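PDB 3LY0: dipeptidase AC. Metallo peptidase. MEROPS family M19 from Rhodobacter sphaeroides, which probably hydrolyses dipeptides as a zinc-dependent metallodipeptidase of the M19 family, and here holds a phosphinate mimic of L-Ala-D-Ala at two zinc ions. Local coordinates for residues P43-E47 and G48-G52; R124-A128 and D129-S133; T247-Q250 and L251-R255; A327-A331 and H332-E336. All blocks are in the same frame, centred on the assembly; numbering follows the deposited sequence. Where two conformers were deposited one is given.

In the fold
All four contacts are local ones, at the ends of helices in the TIM-barrel-like fold of the M19 family. Contacts 1 and 2 are each a Schellman motif that ends a helix and leads the chain into a strand of the parallel sheet; strands 50-57 and 132-139 are neighbours, and Ala51 O lies 3.0 Å from Ser133 N. Contact 3 starts helix 248-256 across the chain's centre from contact 1, their centres about 32 Å apart. Contact 4, another Schellman motif, links two helices, its centre about 20 Å from that of contact 1. None of the four touches the metal site; the side chains of Phe50 and Gln250 come to about 13 Å of a zinc ion and about 14 Å of the phosphinate.

Contact 1: P43-E47 and G48-G52; sequences PRMKE and GGFAG
Phe50 N donates a hydrogen bond to Met45 O over 3.0 Å, and Gly48 N reaches Arg44 O at 2.9 Å with a more bent N-H...O angle of 145°. Gly48 N also leans weakly on Met45 O, so this one carbonyl receives the chain from two places as it leaves the helix. A water carries the link outward: it accepts from Lys46 NZ at 2.9 Å and donates to Phe50 O, tying the curled lysine to the start of the strand. The ammonium has a further partner in Gly130 O, on the turn that precedes strand 132-139. Together the backbone bonds make a Schellman motif, in which Gly49, at a positive phi of 78°, turns the chain out of helix 42-48 and into strand 50-57 of the parallel sheet. The turn brings Met45 and Phe50 side by side, pointing the same way. Beyond CG the methionine is extended (chi2 173°), which draws it along one side of the ring: CG lies 3.6 Å from Phe50 CD2, and farther out Met45 CE comes to 3.9 Å from Phe50 CE2. Between them SD makes an oblique Met-aromatic contact, 4.7 Å from the ring centroid. Gly52 O sits over one face of the same ring, 3.4 Å above its plane and displaced toward the rim. Val132 of the adjacent strand packs on both Met45 and Phe50, and Val319 adds a loop contact to the phenylalanine.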
loop_
_atom_site.group_PDB
_atom_site.type_symbol
_atom_site.label_atom_id
_atom_site.label_comp_id
_atom_site.label_asym_id
_atom_site.label_seq_id
_atom_site.Cartn_x
_atom_site.Cartn_y
_atom_site.Cartn_z
ATOM N N PRO A 43 19.045 6.883 3.516
ATOM C CA PRO A 43 20.234 6.026 3.448
ATOM C C PRO A 43 19.893 4.539 3.363
ATOM O O PRO A 43 20.498 3.831 2.549
ATOM C CB PRO A 43 20.974 6.350 4.749
ATOM C CG PRO A 43 20.558 7.751 5.071
ATOM C CD PRO A 43 19.092 7.799 4.665
ATOM N N ARG A 44 18.951 4.061 4.173
ATOM C CA ARG A 44 18.621 2.642 4.117
ATOM C C ARG A 44 17.943 2.251 2.804
ATOM O O ARG A 44 18.121 1.130 2.325
ATOM C CB ARG A 44 17.810 2.198 5.331
ATOM C CG ARG A 44 18.637 2.084 6.603
ATOM C CD ARG A 44 17.837 1.462 7.735
ATOM N NE ARG A 44 16.739 2.330 8.149
ATOM C CZ ARG A 44 15.750 1.962 8.962
ATOM N NH1 ARG A 44 15.697 0.723 9.437
ATOM N NH2 ARG A 44 14.798 2.829 9.280
ATOM N N MET A 45 17.156 3.162 2.225
ATOM C CA MET A 45 16.597 2.905 0.898
ATOM C C MET A 45 17.705 2.595 -0.097
ATOM O O MET A 45 17.599 1.662 -0.889
ATOM C CB MET A 45 15.800 4.114 0.385
ATOM C CG MET A 45 14.440 4.341 1.055
ATOM S SD MET A 45 13.692 5.925 0.485
ATOM C CE MET A 45 12.121 5.878 1.409
ATOM N N LYS A 46 18.768 3.397 -0.077
ATOM C CA LYS A 46 19.854 3.172 -1.031
ATOM C C LYS A 46 20.556 1.841 -0.762
ATOM O O LYS A 46 20.897 1.126 -1.697
ATOM C CB LYS A 46 20.861 4.324 -1.032
ATOM C CG LYS A 46 20.237 5.696 -1.244
ATOM C CD LYS A 46 19.346 5.738 -2.481
ATOM C CE LYS A 46 20.141 5.567 -3.765
ATOM N NZ LYS A 46 19.273 5.775 -4.964
ATOM N N GLU A 47 20.749 1.499 0.506
ATOM C CA GLU A 47 21.417 0.239 0.841
ATOM C C GLU A 47 20.592 -0.982 0.447
ATOM O O GLU A 47 21.137 -2.011 0.055
ATOM C CB GLU A 47 21.773 0.168 2.331
ATOM C CG GLU A 47 22.732 1.259 2.802
ATOM C CD GLU A 47 23.974 1.378 1.920
ATOM O OE1 GLU A 47 24.554 0.345 1.537
ATOM O OE2 GLU A 47 24.368 2.514 1.603
ATOM N N GLY A 48 19.271 -0.870 0.551
ATOM C CA GLY A 48 18.397 -2.002 0.302
ATOM C C GLY A 48 17.926 -2.149 -1.129
ATOM O O GLY A 48 17.265 -3.138 -1.452
ATOM N N GLY A 49 18.262 -1.187 -1.982
ATOM C CA GLY A 49 17.856 -1.239 -3.374
ATOM C C GLY A 49 16.407 -0.838 -3.591
ATOM O O GLY A 49 15.745 -1.342 -4.507
ATOM N N PHE A 50 15.915 0.066 -2.747
ATOM C CA PHE A 50 14.553 0.584 -2.868
ATOM C C PHE A 50 14.584 1.666 -3.936
ATOM O O PHE A 50 15.148 2.739 -3.720
ATOM C CB PHE A 50 14.121 1.141 -1.503
ATOM C CG PHE A 50 12.713 1.699 -1.452
ATOM C CD1 PHE A 50 11.637 0.900 -1.072
ATOM C CD2 PHE A 50 12.475 3.043 -1.728
ATOM C CE1 PHE A 50 10.337 1.430 -0.997
ATOM C CE2 PHE A 50 11.184 3.573 -1.653
ATOM C CZ PHE A 50 10.117 2.763 -1.282
ATOM N N ALA A 51 13.994 1.373 -5.098
ATOM C CA ALA A 51 13.966 2.314 -6.230
ATOM C C ALA A 51 12.945 3.439 -6.061
ATOM O O ALA A 51 13.075 4.513 -6.643
ATOM C CB ALA A 51 13.684 1.577 -7.529
ATOM N N GLY A 52 11.923 3.172 -5.263
ATOM C CA GLY A 52 10.836 4.111 -5.088
ATOM C C GLY A 52 9.571 3.377 -4.699
ATOM O O GLY A 52 9.554 2.155 -4.558
HETATM O O HOH W 1 17.667 3.430 -4.576
#

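Contact 2: R124-A128 and D129-S133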
loop_
_atom_site.group_PDB
_atom_site.type_symbol
_atom_site.label_atom_id
_atom_site.label_comp_id
_atom_site.label_asym_id
_atom_site.label_seq_id
_atom_site.Cartn_x
_atom_site.Cartn_y
_atom_site.Cartn_z
ATOM N N ARG A 124 9.999 5.939 -14.667
ATOM C CA ARG A 124 11.006 5.170 -15.395
ATOM C C ARG A 124 12.328 5.925 -15.517
ATOM O O ARG A 124 13.398 5.315 -15.478
ATOM C CB ARG A 124 10.497 4.764 -16.777
ATOM C CG ARG A 124 9.415 3.688 -16.767
ATOM C CD ARG A 124 9.271 3.114 -18.164
ATOM N NE ARG A 124 8.160 2.183 -18.315
ATOM C CZ ARG A 124 8.240 0.881 -18.054
ATOM N NH1 ARG A 124 7.185 0.107 -18.240
ATOM N NH2 ARG A 124 9.371 0.357 -17.598
ATOM N N SER A 125 12.259 7.243 -15.659
ATOM C CA SER A 125 13.467 8.041 -15.750
ATOM C C SER A 125 14.203 7.977 -14.421
ATOM O O SER A 125 15.415 7.823 -14.383
ATOM C CB SER A 125 13.147 9.486 -16.132
ATOM O OG SER A 125 14.337 10.232 -16.297
ATOM N N CYS A 126 13.461 8.074 -13.321
ATOM C CA CYS A 126 14.067 7.939 -12.004
ATOM C C CYS A 126 14.758 6.591 -11.844
ATOM O O CYS A 126 15.855 6.516 -11.288
ATOM C CB CYS A 126 13.015 8.117 -10.906
ATOM S SG CYS A 126 12.502 9.831 -10.656
ATOM N N HIS A 127 14.115 5.535 -12.337
ATOM C CA HIS A 127 14.664 4.191 -12.239
ATOM C C HIS A 127 16.008 4.144 -12.957
ATOM O O HIS A 127 17.007 3.683 -12.399
ATOM C CB HIS A 127 13.693 3.164 -12.833
ATOM C CG HIS A 127 14.156 1.747 -12.698
ATOM N ND1 HIS A 127 13.683 0.894 -11.723
ATOM C CD2 HIS A 127 15.065 1.037 -13.408
ATOM C CE1 HIS A 127 14.271 -0.282 -11.847
ATOM N NE2 HIS A 127 15.118 -0.220 -12.859
ATOM N N ALA A 128 16.032 4.641 -14.187
ATOM C CA ALA A 128 17.262 4.633 -14.978
ATOM C C ALA A 128 18.372 5.458 -14.328
ATOM O O ALA A 128 19.551 5.092 -14.397
ATOM C CB ALA A 128 16.991 5.121 -16.393
ATOM N N ASP A 129 17.992 6.553 -13.680
ATOM C CA ASP A 129 18.952 7.484 -13.092
ATOM C C ASP A 129 19.350 7.148 -11.655
ATOM O O ASP A 129 20.209 7.814 -11.082
ATOM C CB ASP A 129 18.412 8.917 -13.153
ATOM C CG ASP A 129 18.397 9.475 -14.565
ATOM O OD1 ASP A 129 19.026 8.854 -15.450
ATOM O OD2 ASP A 129 17.758 10.526 -14.786
ATOM N N GLY A 130 18.725 6.130 -11.068
ATOM C CA GLY A 130 18.982 5.806 -9.674
ATOM C C GLY A 130 18.503 6.865 -8.687
ATOM O O GLY A 130 19.057 7.003 -7.596
ATOM N N ILE A 131 17.479 7.624 -9.072
ATOM C CA ILE A 131 16.855 8.595 -8.179
ATOM C C ILE A 131 15.627 7.929 -7.559
ATOM O O ILE A 131 14.836 7.315 -8.264
ATOM C CB ILE A 131 16.399 9.843 -8.955
ATOM C CG1 ILE A 131 17.592 10.501 -9.662
ATOM C CG2 ILE A 131 15.666 10.814 -8.034
ATOM C CD1 ILE A 131 17.194 11.601 -10.627
ATOM N N VAL A 132 15.477 8.014 -6.242
ATOM C CA VAL A 132 14.334 7.363 -5.598
ATOM C C VAL A 132 13.044 8.078 -6.002
ATOM O O VAL A 132 12.954 9.310 -5.925
ATOM C CB VAL A 132 14.477 7.351 -4.064
ATOM C CG1 VAL A 132 13.239 6.731 -3.421
ATOM C CG2 VAL A 132 15.718 6.561 -3.652
ATOM N N SER A 133 12.064 7.304 -6.458
ATOM C CA SER A 133 10.792 7.869 -6.896
ATOM C C SER A 133 9.721 7.748 -5.817
ATOM O O SER A 133 9.727 6.820 -4.996
ATOM C CB SER A 133 10.320 7.196 -8.186
ATOM O OG SER A 133 10.228 5.786 -8.017
#
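Cys126 CB lies against the returning chain, 3.3 Å from Ile131 O and 3.9 Å from Ser133 CB. Set beside the backbone N (chi1 -75°), Cys126 SG makes a loose apolar touch at 4.2 Å with Ile131 CG2. One turn on from Ser125, the Asp129 side chain folds back over its carbonyl, with Asp129 CG 3.4 Å from Ser125 O. Gly130, at positive phi, is the hinge of a Schellman motif that ends helix 120-129 and sends the chain into strand 132-139, closing the helix-to-strand half of a beta-alpha-beta unit. Asp129 N bonds to Ser125 O and Ile131 N to Cys126 O, both at 3.0 Å, whereas Gly130 N approaches His127 O from above the carbonyl plane at 3.3 Å. His127 leaves this turn for Tyr348, to whose hydroxyl its ND1 is hydrogen-bonded. The hold between helix end and strand is thus mainly backbone polar: carbonyls of the last turn take up amide protons beyond it, while Cys126 adds apolar contact with Ile131 and Ser133. The Asp129 carboxylate, resting against a carbonyl oxygen at the negative end of the helix dipole, would if anything be disfavoured there.

Contact 3: T247-Q250 and L251-R255; sequences TDRQ and LAMIR
With CG turned beside its own backbone N, Leu251 sets that carbon 3.4 Å from Thr247 O, the same oxygen that Leu251 N binds at 2.8 Å. Gln250 likewise keeps CG beside its N (chi1 -71°) and then runs extended (chi2 177°), which carries its amide oxygen to the start of the helix, while Thr247 places OG1 between N and the carbonyl carbon (chi1 70°), facing the first turn. These two residues bond reciprocally in a capping box: Thr247 N donates to Gln250 OE1 at 2.9 Å, in the carbonyl plane and on a lone pair, and Gln250 N donates to Thr247 OG1 at 3.1 Å. Both bonds are nearly straight and together fix the rotation of each side chain; the second satisfies the Gln250 amide, which has no helical carbonyl before it. The ordinary ladder, begun at Leu251, runs on with Ile254 N on Gln250 O at 3.0 Å. Leu251 CD1 comes to 3.8 Å from Asp248 OD1, an oxygen hydrogen-bonded to His291. On another side of the helix, Arg249 bends at chi3 and crosses Met253 obliquely; that methionine was modelled in two conformers, so their approach is best read loosely. The charge of Arg249 goes chiefly to Glu215 and Asp219 through NH2. Helix 248-256 belongs to the beta-alpha-beta unit between strands 230-231 and 260-263: Leu251 and Ile254 pack against helix 283-296, and Gln250 and Met253 against Phe218 of helix 215-224.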
loop_
_atom_site.group_PDB
_atom_site.type_symbol
_atom_site.label_atom_id
_atom_site.label_comp_id
_atom_site.label_asym_id
_atom_site.label_seq_id
_atom_site.Cartn_x
_atom_site.Cartn_y
_atom_site.Cartn_z
ATOM N N THR A 247 -9.818 -12.996 -1.889
ATOM C CA THR A 247 -10.265 -14.352 -2.227
ATOM C C THR A 247 -9.904 -14.680 -3.671
ATOM O O THR A 247 -9.574 -13.790 -4.467
ATOM C CB THR A 247 -11.781 -14.502 -2.079
ATOM O OG1 THR A 247 -12.437 -13.745 -3.107
ATOM C CG2 THR A 247 -12.245 -14.005 -0.715
ATOM N N ASP A 248 -9.962 -15.962 -4.013
ATOM C CA ASP A 248 -9.655 -16.367 -5.378
ATOM C C ASP A 248 -10.607 -15.725 -6.379
ATOM O O ASP A 248 -10.210 -15.402 -7.503
ATOM C CB ASP A 248 -9.667 -17.896 -5.515
ATOM C CG ASP A 248 -8.436 -18.549 -4.906
ATOM O OD1 ASP A 248 -7.513 -17.832 -4.463
ATOM O OD2 ASP A 248 -8.397 -19.795 -4.872
ATOM N N ARG A 249 -11.856 -15.525 -5.965
ATOM C CA ARG A 249 -12.834 -14.860 -6.812
ATOM C C ARG A 249 -12.397 -13.427 -7.086
ATOM O O ARG A 249 -12.462 -12.950 -8.216
ATOM C CB ARG A 249 -14.219 -14.873 -6.171
ATOM C CG ARG A 249 -15.313 -14.375 -7.114
ATOM C CD ARG A 249 -16.630 -14.159 -6.402
ATOM N NE ARG A 249 -16.519 -13.106 -5.396
ATOM C CZ ARG A 249 -16.704 -11.812 -5.646
ATOM N NH1 ARG A 249 -17.029 -11.410 -6.868
ATOM N NH2 ARG A 249 -16.568 -10.925 -4.676
ATOM N N GLN A 250 -11.947 -12.747 -6.038
ATOM C CA GLN A 250 -11.439 -11.389 -6.204
ATOM C C GLN A 250 -10.187 -11.359 -7.091
ATOM O O GLN A 250 -10.034 -10.496 -7.961
ATOM C CB GLN A 250 -11.145 -10.769 -4.841
ATOM C CG GLN A 250 -12.384 -10.435 -4.032
ATOM C CD GLN A 250 -12.030 -9.901 -2.666
ATOM O OE1 GLN A 250 -11.380 -10.579 -1.882
ATOM N NE2 GLN A 250 -12.435 -8.665 -2.379
ATOM N N LEU A 251 -9.282 -12.305 -6.868
ATOM C CA LEU A 251 -8.089 -12.393 -7.697
ATOM C C LEU A 251 -8.451 -12.579 -9.176
ATOM O O LEU A 251 -7.811 -11.998 -10.056
ATOM C CB LEU A 251 -7.170 -13.527 -7.218
ATOM C CG LEU A 251 -6.543 -13.364 -5.833
ATOM C CD1 LEU A 251 -5.757 -14.618 -5.479
ATOM C CD2 LEU A 251 -5.640 -12.143 -5.759
ATOM N N ALA A 252 -9.461 -13.402 -9.450
ATOM C CA ALA A 252 -9.852 -13.657 -10.834
ATOM C C ALA A 252 -10.362 -12.381 -11.497
ATOM O O ALA A 252 -10.095 -12.134 -12.666
ATOM C CB ALA A 252 -10.906 -14.757 -10.899
ATOM N N MET A 253 -11.097 -11.575 -10.743
ATOM C CA MET A 253 -11.589 -10.306 -11.259
ATOM C C MET A 253 -10.432 -9.336 -11.522
ATOM O O MET A 253 -10.414 -8.643 -12.536
ATOM C CB MET A 253 -12.625 -9.732 -10.294
ATOM C CG MET A 253 -13.786 -10.703 -10.051
ATOM S SD MET A 253 -14.754 -10.430 -8.553
ATOM C CE MET A 253 -15.379 -8.804 -8.888
ATOM N N ILE A 254 -9.460 -9.301 -10.612
ATOM C CA ILE A 254 -8.282 -8.461 -10.801
ATOM C C ILE A 254 -7.537 -8.898 -12.064
ATOM O O ILE A 254 -7.144 -8.063 -12.887
ATOM C CB ILE A 254 -7.363 -8.499 -9.560
ATOM C CG1 ILE A 254 -8.049 -7.804 -8.375
ATOM C CG2 ILE A 254 -5.996 -7.875 -9.864
ATOM C CD1 ILE A 254 -7.370 -8.042 -7.026
ATOM N N ARG A 255 -7.355 -10.207 -12.226
ATOM C CA ARG A 255 -6.696 -10.733 -13.414
ATOM C C ARG A 255 -7.403 -10.305 -14.696
ATOM O O ARG A 255 -6.758 -9.860 -15.646
ATOM C CB ARG A 255 -6.597 -12.264 -13.374
ATOM C CG ARG A 255 -5.717 -12.807 -14.509
ATOM C CD ARG A 255 -5.590 -14.335 -14.546
ATOM N NE ARG A 255 -4.590 -14.735 -15.542
ATOM C CZ ARG A 255 -3.706 -15.718 -15.391
ATOM N NH1 ARG A 255 -3.683 -16.438 -14.286
ATOM N NH2 ARG A 255 -2.843 -15.985 -16.366
#

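Contact 4: A327-A331 and H332-E336; sequences AAMRA and HGYDE
Helix 322-332 ends as Ala328 O takes the amide of His332 at 3.0 Å and Met329 O receives three weak bonds, from the N atoms of His332, Gly333 and Tyr334. This is a Schellman motif with Gly333 at phi 118°, the corner where the chain swings toward helix 336-354; Gly333 N also reaches Arg330 O, from above that carbonyl's plane. Across the turn, Arg330 and Glu336 form a salt bridge. The arginine is extended from CG to NE and presents its side, so that NE meets Glu336 OE2 at 2.8 Å and NH2 meets Glu336 OE1 at 3.2 Å. Each carboxylate oxygen uses its syn lone pair, and the planes of the two groups are turned 30° against each other; a bend at chi2 (-53°) brings the glutamate back to this two-pronged grip. Arg330 NH2 has a second acceptor in Asp5 O, so the N-terminal segment is drawn in as well. On the inner side, Met329 crosses Tyr334 at a slant, CB and CE both meeting Tyr334 CD2 at 4.0 Å, and both side chains pack against Leu289 of helix 283-296 and Met339 and Leu342 of helix 336-354. Asp290 gathers the polar ends of the turn, taking His332 NE2 on one oxygen and bonding Tyr334 OH with the other. A water lies 2.8 Å from Arg330 O and 2.9 Å from Tyr334 O, bridging the two carbonyls.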
loop_
_atom_site.group_PDB
_atom_site.type_symbol
_atom_site.label_atom_id
_atom_site.label_comp_id
_atom_site.label_asym_id
_atom_site.label_seq_id
_atom_site.Cartn_x
_atom_site.Cartn_y
_atom_site.Cartn_z
ATOM N N ALA A 327 16.998 -13.060 -2.385
ATOM C CA ALA A 327 17.740 -14.318 -2.332
ATOM C C ALA A 327 16.835 -15.524 -2.079
ATOM O O ALA A 327 17.014 -16.593 -2.684
ATOM C CB ALA A 327 18.831 -14.249 -1.278
ATOM N N ALA A 328 15.871 -15.372 -1.172
ATOM C CA ALA A 328 14.914 -16.441 -0.901
ATOM C C ALA A 328 14.035 -16.717 -2.117
ATOM O O ALA A 328 13.718 -17.869 -2.430
ATOM C CB ALA A 328 14.054 -16.109 0.328
ATOM N N MET A 329 13.628 -15.647 -2.795
ATOM C CA MET A 329 12.799 -15.785 -3.983
ATOM C C MET A 329 13.557 -16.536 -5.081
ATOM O O MET A 329 13.002 -17.410 -5.739
ATOM C CB MET A 329 12.332 -14.406 -4.471
ATOM C CG MET A 329 11.448 -13.672 -3.444
ATOM S SD MET A 329 11.104 -11.923 -3.831
ATOM C CE MET A 329 10.219 -12.091 -5.386
ATOM N N ARG A 330 14.825 -16.200 -5.260
ATOM C CA ARG A 330 15.646 -16.883 -6.260
ATOM C C ARG A 330 15.828 -18.356 -5.906
ATOM O O ARG A 330 15.720 -19.233 -6.772
ATOM C CB ARG A 330 17.008 -16.210 -6.398
ATOM C CG ARG A 330 16.948 -14.837 -7.034
ATOM C CD ARG A 330 18.329 -14.380 -7.448
ATOM N NE ARG A 330 18.276 -13.178 -8.271
ATOM C CZ ARG A 330 18.733 -11.996 -7.883
ATOM N NH1 ARG A 330 19.279 -11.859 -6.682
ATOM N NH2 ARG A 330 18.646 -10.955 -8.697
ATOM N N ALA A 331 16.099 -18.628 -4.633
ATOM C CA ALA A 331 16.300 -20.008 -4.182
ATOM C C ALA A 331 15.050 -20.859 -4.384
ATOM O O ALA A 331 15.129 -22.070 -4.612
ATOM C CB ALA A 331 16.739 -20.046 -2.717
ATOM N N HIS A 332 13.891 -20.212 -4.290
ATOM C CA HIS A 332 12.604 -20.863 -4.470
ATOM C C HIS A 332 12.386 -21.239 -5.935
ATOM O O HIS A 332 11.529 -22.063 -6.255
ATOM C CB HIS A 332 11.497 -19.918 -3.999
ATOM C CG HIS A 332 10.160 -20.567 -3.872
ATOM N ND1 HIS A 332 9.909 -21.578 -2.970
ATOM C CD2 HIS A 332 8.988 -20.329 -4.512
ATOM C CE1 HIS A 332 8.643 -21.947 -3.071
ATOM N NE2 HIS A 332 8.066 -21.207 -4.002
ATOM N N GLY A 333 13.144 -20.612 -6.823
ATOM C CA GLY A 333 13.116 -20.982 -8.228
ATOM C C GLY A 333 12.659 -19.917 -9.208
ATOM O O GLY A 333 12.527 -20.187 -10.404
ATOM N N TYR A 334 12.408 -18.706 -8.726
ATOM C CA TYR A 334 11.997 -17.642 -9.633
ATOM C C TYR A 334 13.183 -17.208 -10.485
ATOM O O TYR A 334 14.212 -16.797 -9.953
ATOM C CB TYR A 334 11.467 -16.428 -8.867
ATOM C CG TYR A 334 10.205 -16.653 -8.058
ATOM C CD1 TYR A 334 9.459 -17.825 -8.172
ATOM C CD2 TYR A 334 9.747 -15.666 -7.192
ATOM C CE1 TYR A 334 8.298 -18.007 -7.421
ATOM C CE2 TYR A 334 8.604 -15.843 -6.445
ATOM C CZ TYR A 334 7.883 -17.006 -6.555
ATOM O OH TYR A 334 6.742 -17.152 -5.794
ATOM N N ASP A 335 13.033 -17.301 -11.806
ATOM C CA ASP A 335 14.098 -16.900 -12.725
ATOM C C ASP A 335 14.215 -15.379 -12.834
ATOM O O ASP A 335 13.363 -14.638 -12.332
ATOM C CB ASP A 335 13.915 -17.547 -14.106
ATOM C CG ASP A 335 12.630 -17.123 -14.793
ATOM O OD1 ASP A 335 12.227 -15.948 -14.658
ATOM O OD2 ASP A 335 12.024 -17.968 -15.485
ATOM N N GLU A 336 15.276 -14.914 -13.483
ATOM C CA GLU A 336 15.593 -13.492 -13.504
ATOM C C GLU A 336 14.524 -12.611 -14.147
ATOM O O GLU A 336 14.230 -11.535 -13.633
ATOM C CB GLU A 336 16.969 -13.241 -14.136
ATOM C CG GLU A 336 18.122 -13.771 -13.296
ATOM C CD GLU A 336 18.087 -13.267 -11.862
ATOM O OE1 GLU A 336 17.927 -12.046 -11.657
ATOM O OE2 GLU A 336 18.230 -14.092 -10.934
HETATM O O HOH W 2 16.316 -18.752 -9.458
#